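Local coordinates for venom allergen-like (VAL) 4 protein (Schistosoma mansoni, PDB 4P27) that binds lipids and belongs to the SCP/TAPS (CAP) family of secreted proteins, although it lacks the family's prototypical sequence motifs, at residues Pro28-Ala33 against Glu93-Tyr98; Ala46-Gln51 against Phe66-Phe71; Gly75-Asp80 against Lys89-Glu94. All coordinates share one frame; numbering follows the deposited sequence.

Contact 1. Residues Pro28-Ala33 against Glu93-Tyr98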
# COMPACT_ATOMS: atom_id res chain seq x y z
N PRO A 28 1.46 -16.25 3.27
CA PRO A 28 1.42 -17.62 2.71
C PRO A 28 1.83 -17.64 1.22
O PRO A 28 1.34 -16.84 0.41
CB PRO A 28 -0.09 -17.99 2.83
CG PRO A 28 -0.48 -17.32 4.16
CD PRO A 28 0.23 -15.95 4.05
N GLY A 29 2.70 -18.58 0.90
CA GLY A 29 3.05 -18.90 -0.50
C GLY A 29 3.94 -17.80 -1.08
O GLY A 29 4.16 -17.76 -2.26
N GLN A 30 4.44 -16.88 -0.27
CA GLN A 30 5.26 -15.79 -0.90
C GLN A 30 6.65 -15.94 -0.36
O GLN A 30 6.76 -16.08 0.83
CB GLN A 30 4.71 -14.37 -0.51
CG GLN A 30 3.39 -13.95 -1.20
CD GLN A 30 3.45 -14.05 -2.71
OE1 GLN A 30 4.50 -13.86 -3.32
NE2 GLN A 30 2.31 -14.30 -3.34
N PRO A 31 7.72 -15.82 -1.19
CA PRO A 31 9.07 -15.90 -0.60
C PRO A 31 9.32 -14.78 0.40
O PRO A 31 8.77 -13.71 0.24
CB PRO A 31 10.00 -15.78 -1.81
CG PRO A 31 9.24 -14.91 -2.79
CD PRO A 31 7.78 -15.39 -2.61
N PRO A 32 10.15 -15.02 1.44
CA PRO A 32 10.35 -13.94 2.39
C PRO A 32 11.25 -12.88 1.81
O PRO A 32 12.13 -13.19 1.04
CB PRO A 32 11.10 -14.64 3.60
CG PRO A 32 11.76 -15.84 2.98
CD PRO A 32 10.72 -16.32 1.94
N ALA A 33 11.12 -11.66 2.29
CA ALA A 33 11.91 -10.59 1.80
C ALA A 33 13.22 -10.44 2.56
O ALA A 33 13.24 -10.56 3.83
CB ALA A 33 11.11 -9.33 1.95
N GLU A 93 -4.68 -9.41 0.49
CA GLU A 93 -4.94 -10.78 0.07
C GLU A 93 -4.82 -10.90 -1.42
O GLU A 93 -4.92 -11.99 -1.94
CB GLU A 93 -6.34 -11.22 0.44
CG GLU A 93 -6.66 -10.80 1.83
CD GLU A 93 -6.98 -11.95 2.69
OE1 GLU A 93 -6.05 -12.65 3.08
OE2 GLU A 93 -8.17 -12.14 2.93
N GLU A 94 -4.58 -9.79 -2.09
CA GLU A 94 -4.11 -9.88 -3.43
C GLU A 94 -2.84 -10.66 -3.55
O GLU A 94 -2.46 -10.99 -4.68
CB GLU A 94 -3.85 -8.50 -4.02
CG GLU A 94 -5.09 -7.67 -4.14
CD GLU A 94 -4.77 -6.36 -4.82
OE1 GLU A 94 -3.58 -6.07 -5.14
OE2 GLU A 94 -5.71 -5.62 -5.02
N TYR A 95 -2.15 -10.96 -2.44
CA TYR A 95 -1.01 -11.85 -2.53
C TYR A 95 -1.37 -13.25 -3.11
O TYR A 95 -0.50 -13.93 -3.63
CB TYR A 95 -0.31 -12.02 -1.15
CG TYR A 95 -1.01 -12.92 -0.15
CD1 TYR A 95 -1.02 -14.32 -0.31
CD2 TYR A 95 -1.63 -12.38 0.98
CE1 TYR A 95 -1.62 -15.14 0.63
CE2 TYR A 95 -2.27 -13.18 1.90
CZ TYR A 95 -2.24 -14.56 1.74
OH TYR A 95 -2.86 -15.34 2.70
N LYS A 96 -2.65 -13.65 -3.02
CA LYS A 96 -3.11 -14.91 -3.64
C LYS A 96 -2.98 -14.89 -5.15
O LYS A 96 -3.02 -15.93 -5.74
CB LYS A 96 -4.53 -15.20 -3.26
CG LYS A 96 -4.60 -15.50 -1.78
CD LYS A 96 -5.98 -15.33 -1.20
CE LYS A 96 -5.94 -16.15 0.07
NZ LYS A 96 -6.92 -15.70 1.07
N ASN A 97 -2.85 -13.72 -5.77
CA ASN A 97 -2.87 -13.61 -7.19
C ASN A 97 -1.48 -13.45 -7.70
O ASN A 97 -1.30 -13.35 -8.91
CB ASN A 97 -3.67 -12.39 -7.64
CG ASN A 97 -5.10 -12.38 -7.09
OD1 ASN A 97 -5.72 -13.42 -6.92
ND2 ASN A 97 -5.62 -11.20 -6.82
N TYR A 98 -0.50 -13.33 -6.81
CA TYR A 98 0.83 -12.86 -7.28
C TYR A 98 1.83 -14.00 -7.34
O TYR A 98 1.90 -14.74 -6.43
CB TYR A 98 1.37 -11.73 -6.39
CG TYR A 98 2.69 -11.23 -6.87
CD1 TYR A 98 2.83 -10.65 -8.17
CD2 TYR A 98 3.81 -11.33 -6.08
CE1 TYR A 98 4.02 -10.18 -8.62
CE2 TYR A 98 5.04 -10.84 -6.53
CZ TYR A 98 5.12 -10.28 -7.80
OH TYR A 98 6.33 -9.85 -8.26
O HOH W 1 0.84 -16.61 -2.36
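Gln30 NE2 meets two backbone carbonyls, Tyr95 O in a short 3-10 turn and Tyr98 O just after it, so an extended, proline-rich loop is tied to the segment that follows helix 84-93 in this CAP fold. The sound bond runs from NE2 to Tyr98 O, 3.1 Å and nearly straight (168° at the hydrogen); Tyr98 O lies in the Gln30 amide plane, but NE2 sits above the carbonyl plane. To Tyr95 O, NE2 makes a shorter but weak bond of 2.8 Å, bent to 121°. Tyr95 O also accepts the turn's own Tyr98 N, and it accepts a hydrogen bond from a water that also donates to Pro28 O at 2.8 Å. Loop and turn are thus joined both directly and through this water. A bend at chi2 (-54°) brings the Gln30 amide round to the two carbonyls. Its OE1 reaches the edge of the Tyr98 ring at CD2, and the hydroxyl of that ring is hydrogen-bonded to Asn103 OD1. Tyr112 of helix 110-115 touches the side chains of Gln30, Tyr95 and Tyr98. On the other flank the Pro28 ring packs against the phenol end of Tyr95: Pro28 CD approaches Tyr95 CZ at 3.7 Å, and Pro28 CG lies 3.4 Å from Tyr95 OH.

Contact 2. Residues Ala46-Gln51 against Phe66-Phe71; sequences ANKAKQ and FIIGDF
Apolar contact accounts for most of this small interface, and it is made by Lys48 and Ile68. The two side chains run past each other in opposite directions, so CB, CG and CE of the lysine meet different carbons of the isoleucine. Lys48 CB lies 3.8 Å from Ile68 CD1, while Lys48 CG faces the other branch, with Ile68 CG2 also at 3.8 Å. Further along, Lys48 CE returns to the first branch, 3.8 Å from Ile68 CG1. Bends at chi2 (-89°) and chi3 (-47°) fold the lysine back over Ile68. This packing sets helix 43-54 of the CAP domain against the irregular connection leading to strand 75-81. Ile68 is buried, and its side chain also touches Leu44 and Leu45 of the same helix and Asn139 of strand 133-141. The polar component is slight: Lys48 CE is 3.7 Å from Ile67 O, and the ammonium makes a weak hydrogen bond to the backbone oxygen of Asn64 instead of bonding within the two segments. No hydrogen bond passes between the two segments. Beyond Ile68 the connection reverses through a type II' turn with Gly69 at its second position, closed by Phe71 N to Ile68 O at 3.0 Å.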
# COMPACT_ATOMS: atom_id res chain seq x y z
N ALA A 46 -0.24 12.41 3.33
CA ALA A 46 -1.50 12.13 4.03
C ALA A 46 -2.56 13.21 3.72
O ALA A 46 -3.70 12.91 3.38
CB ALA A 46 -1.30 12.02 5.52
N ASN A 47 -2.14 14.46 3.69
CA ASN A 47 -3.03 15.53 3.33
C ASN A 47 -3.44 15.47 1.91
O ASN A 47 -4.63 15.79 1.59
CB ASN A 47 -2.38 16.89 3.61
CG ASN A 47 -2.17 17.10 5.08
OD1 ASN A 47 -2.71 16.35 5.91
ND2 ASN A 47 -1.35 18.09 5.42
N LYS A 48 -2.51 15.12 1.02
CA LYS A 48 -2.90 15.08 -0.39
C LYS A 48 -3.89 13.93 -0.58
O LYS A 48 -4.89 14.07 -1.33
CB LYS A 48 -1.74 15.01 -1.33
CG LYS A 48 -1.07 16.42 -1.40
CD LYS A 48 -1.65 17.35 -2.47
CE LYS A 48 -1.76 16.60 -3.79
NZ LYS A 48 -2.31 17.46 -4.85
N ALA A 49 -3.64 12.87 0.19
CA ALA A 49 -4.48 11.64 0.13
C ALA A 49 -5.88 12.06 0.53
O ALA A 49 -6.88 11.65 -0.08
CB ALA A 49 -3.97 10.57 1.08
N LYS A 50 -5.94 12.86 1.58
CA LYS A 50 -7.22 13.31 2.18
C LYS A 50 -8.02 14.28 1.28
O LYS A 50 -9.21 14.11 1.10
CB LYS A 50 -6.93 14.02 3.52
CG LYS A 50 -8.18 14.12 4.38
CD LYS A 50 -8.00 13.31 5.65
CE LYS A 50 -7.24 14.05 6.78
NZ LYS A 50 -8.16 14.91 7.58
N GLN A 51 -7.34 15.28 0.68
CA GLN A 51 -8.00 16.13 -0.31
C GLN A 51 -8.60 15.28 -1.43
O GLN A 51 -9.71 15.56 -1.87
CB GLN A 51 -7.00 17.17 -0.93
CG GLN A 51 -6.51 18.19 0.12
CD GLN A 51 -5.28 18.94 -0.36
OE1 GLN A 51 -4.16 18.77 0.16
NE2 GLN A 51 -5.47 19.76 -1.38
N PHE A 66 -1.07 12.89 -8.18
CA PHE A 66 0.29 12.32 -8.08
C PHE A 66 1.43 13.34 -8.01
O PHE A 66 2.63 12.96 -7.96
CB PHE A 66 0.52 11.33 -9.24
CG PHE A 66 -0.39 10.16 -9.19
CD1 PHE A 66 -1.69 10.25 -9.72
CD2 PHE A 66 0.03 8.96 -8.58
CE1 PHE A 66 -2.57 9.15 -9.65
CE2 PHE A 66 -0.83 7.85 -8.54
CZ PHE A 66 -2.14 7.96 -9.06
N ILE A 67 1.09 14.61 -7.91
CA ILE A 67 2.16 15.61 -7.80
C ILE A 67 2.14 16.11 -6.38
O ILE A 67 1.20 16.76 -6.00
CB ILE A 67 1.95 16.79 -8.81
CG1 ILE A 67 1.83 16.19 -10.24
CG2 ILE A 67 3.14 17.74 -8.65
CD1 ILE A 67 1.32 17.10 -11.40
N ILE A 68 3.14 15.76 -5.56
CA ILE A 68 3.05 16.03 -4.15
C ILE A 68 4.45 16.50 -3.77
O ILE A 68 5.46 15.75 -3.99
CB ILE A 68 2.61 14.74 -3.29
CG1 ILE A 68 1.24 14.19 -3.79
CG2 ILE A 68 2.50 15.11 -1.79
CD1 ILE A 68 0.81 12.87 -3.12
N GLY A 69 4.51 17.72 -3.21
CA GLY A 69 5.81 18.33 -2.81
C GLY A 69 6.84 18.07 -3.81
O GLY A 69 6.55 18.22 -5.00
N ASP A 70 8.01 17.59 -3.37
CA ASP A 70 9.17 17.27 -4.22
C ASP A 70 9.30 15.83 -4.58
O ASP A 70 10.30 15.45 -5.24
CB ASP A 70 10.53 17.66 -3.53
CG ASP A 70 10.52 19.14 -3.17
OD1 ASP A 70 9.98 19.97 -3.98
OD2 ASP A 70 10.92 19.46 -2.04
N PHE A 71 8.35 15.00 -4.17
CA PHE A 71 8.58 13.55 -4.42
C PHE A 71 8.69 13.32 -5.92
O PHE A 71 7.81 13.70 -6.67
CB PHE A 71 7.40 12.75 -3.83
CG PHE A 71 7.39 12.78 -2.30
CD1 PHE A 71 8.42 12.18 -1.58
CD2 PHE A 71 6.38 13.45 -1.61
CE1 PHE A 71 8.42 12.21 -0.19
CE2 PHE A 71 6.37 13.46 -0.23
CZ PHE A 71 7.40 12.88 0.48

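Contact 3. Residues Gly75-Asp80 against Lys89-Glu94; sequences GQNLAD and KDWLEE
Ala79 and Trp91 have the nearest CA atoms of strand 75-80 and helix 89-93, 8.0 Å apart. The segment axes come within 9.7 Å of each other, and their N-to-C directions differ by 125°, so the helix runs back obliquely over the strand. Alternation along the strand turns the CB atoms of Asn77 and Ala79 toward the helix and that of Leu78 away from it; Leu78 joins the contact chiefly through its backbone carbonyl.

Nearly everything on the helix side comes from Trp91, whose CG is anti to the carbonyl carbon (chi1 -71°), sending the indole across to the strand. Asn77 CB lies over one face of the six-membered ring in a CH-pi contact, 3.5 Å from its centroid and almost on the ring normal. Ala79 CB approaches the indole obliquely, 3.4 Å from Trp91 NE1. Between these two residues, Trp91 NE1 donates to Leu78 O at 2.9 Å. That bond is short but clearly bent, 142° at the hydrogen, and NE1 sits well above the carbonyl plane, away from either lone pair. A buried indole N-H is therefore satisfied by a strand carbonyl without ideal alignment. A water donates to Asp90 OD2 at 2.8 Å and, weakly, to the same Leu78 O, adding a second, looser link.

Strand 75-81 is an outermost strand of the four-stranded sheet and hydrogen-bonds antiparallel to strand 133-141, whose Cys138 and Tyr140 also touch Trp91. The indole is further packed by His15 of helix 6-22 and by Asn111 and Met115 of helix 110-115, while Asn77 ND2 bonds to Asn111 O. Trp91 thus joins sheet and helices on one side of the alpha-beta-alpha sandwich characteristic of CAP proteins.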
# COMPACT_ATOMS: atom_id res chain seq x y z
N GLY A 75 3.31 6.38 -5.51
CA GLY A 75 2.38 5.31 -5.82
C GLY A 75 1.10 5.56 -5.03
O GLY A 75 1.10 6.33 -4.10
N GLN A 76 0.04 4.81 -5.33
CA GLN A 76 -1.25 5.05 -4.68
C GLN A 76 -2.03 3.74 -4.63
O GLN A 76 -2.03 2.97 -5.58
CB GLN A 76 -2.01 6.13 -5.41
CG GLN A 76 -3.27 6.60 -4.68
CD GLN A 76 -3.85 7.83 -5.38
OE1 GLN A 76 -4.56 7.66 -6.34
NE2 GLN A 76 -3.42 9.04 -5.00
N ASN A 77 -2.65 3.47 -3.50
CA ASN A 77 -3.62 2.36 -3.42
C ASN A 77 -4.96 3.03 -3.05
O ASN A 77 -5.01 3.97 -2.22
CB ASN A 77 -3.24 1.45 -2.22
CG ASN A 77 -2.16 0.44 -2.56
OD1 ASN A 77 -1.78 0.33 -3.71
ND2 ASN A 77 -1.62 -0.27 -1.57
N LEU A 78 -6.03 2.53 -3.65
CA LEU A 78 -7.39 3.06 -3.40
C LEU A 78 -8.32 1.94 -2.92
O LEU A 78 -8.14 0.70 -3.26
CB LEU A 78 -7.98 3.61 -4.70
CG LEU A 78 -7.29 4.74 -5.45
CD1 LEU A 78 -7.99 5.01 -6.81
CD2 LEU A 78 -7.24 6.02 -4.63
N ALA A 79 -9.29 2.28 -2.06
CA ALA A 79 -10.25 1.24 -1.63
C ALA A 79 -11.63 1.90 -1.48
O ALA A 79 -11.74 3.09 -1.15
CB ALA A 79 -9.82 0.55 -0.36
N ASP A 80 -12.68 1.16 -1.86
CA ASP A 80 -14.02 1.73 -1.77
C ASP A 80 -14.69 0.69 -0.90
O ASP A 80 -14.90 -0.39 -1.37
CB ASP A 80 -14.70 1.82 -3.15
CG ASP A 80 -16.23 2.23 -3.05
OD1 ASP A 80 -16.71 2.63 -1.93
OD2 ASP A 80 -16.92 2.24 -4.11
N LYS A 89 -7.37 -5.52 4.32
CA LYS A 89 -7.33 -6.94 4.14
C LYS A 89 -7.56 -7.30 2.66
O LYS A 89 -6.95 -8.22 2.12
CB LYS A 89 -8.44 -7.58 4.96
CG LYS A 89 -8.11 -9.02 5.29
CD LYS A 89 -9.34 -9.94 5.34
CE LYS A 89 -8.89 -11.26 5.98
NZ LYS A 89 -9.98 -12.07 6.60
N ASP A 90 -8.48 -6.58 2.02
CA ASP A 90 -8.62 -6.72 0.59
C ASP A 90 -7.30 -6.43 -0.20
O ASP A 90 -6.91 -7.18 -1.12
CB ASP A 90 -9.71 -5.79 0.12
CG ASP A 90 -9.92 -5.87 -1.36
OD1 ASP A 90 -10.19 -6.96 -1.84
OD2 ASP A 90 -9.84 -4.85 -2.07
N TRP A 91 -6.63 -5.33 0.14
CA TRP A 91 -5.37 -5.04 -0.54
C TRP A 91 -4.37 -6.18 -0.27
O TRP A 91 -3.70 -6.68 -1.20
CB TRP A 91 -4.77 -3.72 0.01
CG TRP A 91 -5.48 -2.50 -0.38
CD1 TRP A 91 -6.51 -2.39 -1.24
CD2 TRP A 91 -5.20 -1.18 0.12
NE1 TRP A 91 -6.94 -1.03 -1.32
CE2 TRP A 91 -6.10 -0.30 -0.49
CE3 TRP A 91 -4.21 -0.67 1.01
CZ2 TRP A 91 -6.09 1.07 -0.21
CZ3 TRP A 91 -4.24 0.66 1.27
CH2 TRP A 91 -5.16 1.51 0.70
N LEU A 92 -4.21 -6.56 0.99
CA LEU A 92 -3.24 -7.61 1.34
C LEU A 92 -3.44 -8.95 0.57
O LEU A 92 -2.50 -9.55 0.04
CB LEU A 92 -3.28 -7.84 2.90
CG LEU A 92 -2.57 -9.14 3.37
CD1 LEU A 92 -1.07 -9.08 3.10
CD2 LEU A 92 -2.81 -9.37 4.88
N GLU A 93 -4.68 -9.41 0.49
CA GLU A 93 -4.94 -10.78 0.07
C GLU A 93 -4.82 -10.90 -1.42
O GLU A 93 -4.92 -11.99 -1.94
CB GLU A 93 -6.34 -11.22 0.44
CG GLU A 93 -6.66 -10.80 1.83
CD GLU A 93 -6.98 -11.95 2.69
OE1 GLU A 93 -6.05 -12.65 3.08
OE2 GLU A 93 -8.17 -12.14 2.93
N GLU A 94 -4.58 -9.79 -2.09
CA GLU A 94 -4.11 -9.88 -3.43
C GLU A 94 -2.84 -10.66 -3.55
O GLU A 94 -2.46 -10.99 -4.68
CB GLU A 94 -3.85 -8.50 -4.02
CG GLU A 94 -5.09 -7.67 -4.14
CD GLU A 94 -4.77 -6.36 -4.82
OE1 GLU A 94 -3.58 -6.07 -5.14
OE2 GLU A 94 -5.71 -5.62 -5.02
O HOH W 2 -9.81 -2.18 -2.75

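Contact 3 is the core contact, its centre about 6 Å from that of the chain, whereas contacts 1 and 2 lie on opposite sides of the chain's centre and are only partly buried. Contacts 1 and 3 share Glu93 and Glu94: the chain leaving the helix that meets the sheet in contact 3 goes on to meet a loop in contact 1. Contact 2 belongs to another helix, 43-54, and touches contact 3 through packing of Phe66 CZ on Gln76 OE1. The chemistry differs too: backbone carbonyls, an amide and a water beside proline-tyrosine packing in contact 1, aliphatic packing in contact 2, and one aromatic side chain combining CH-pi packing with a hydrogen bond in contact 3.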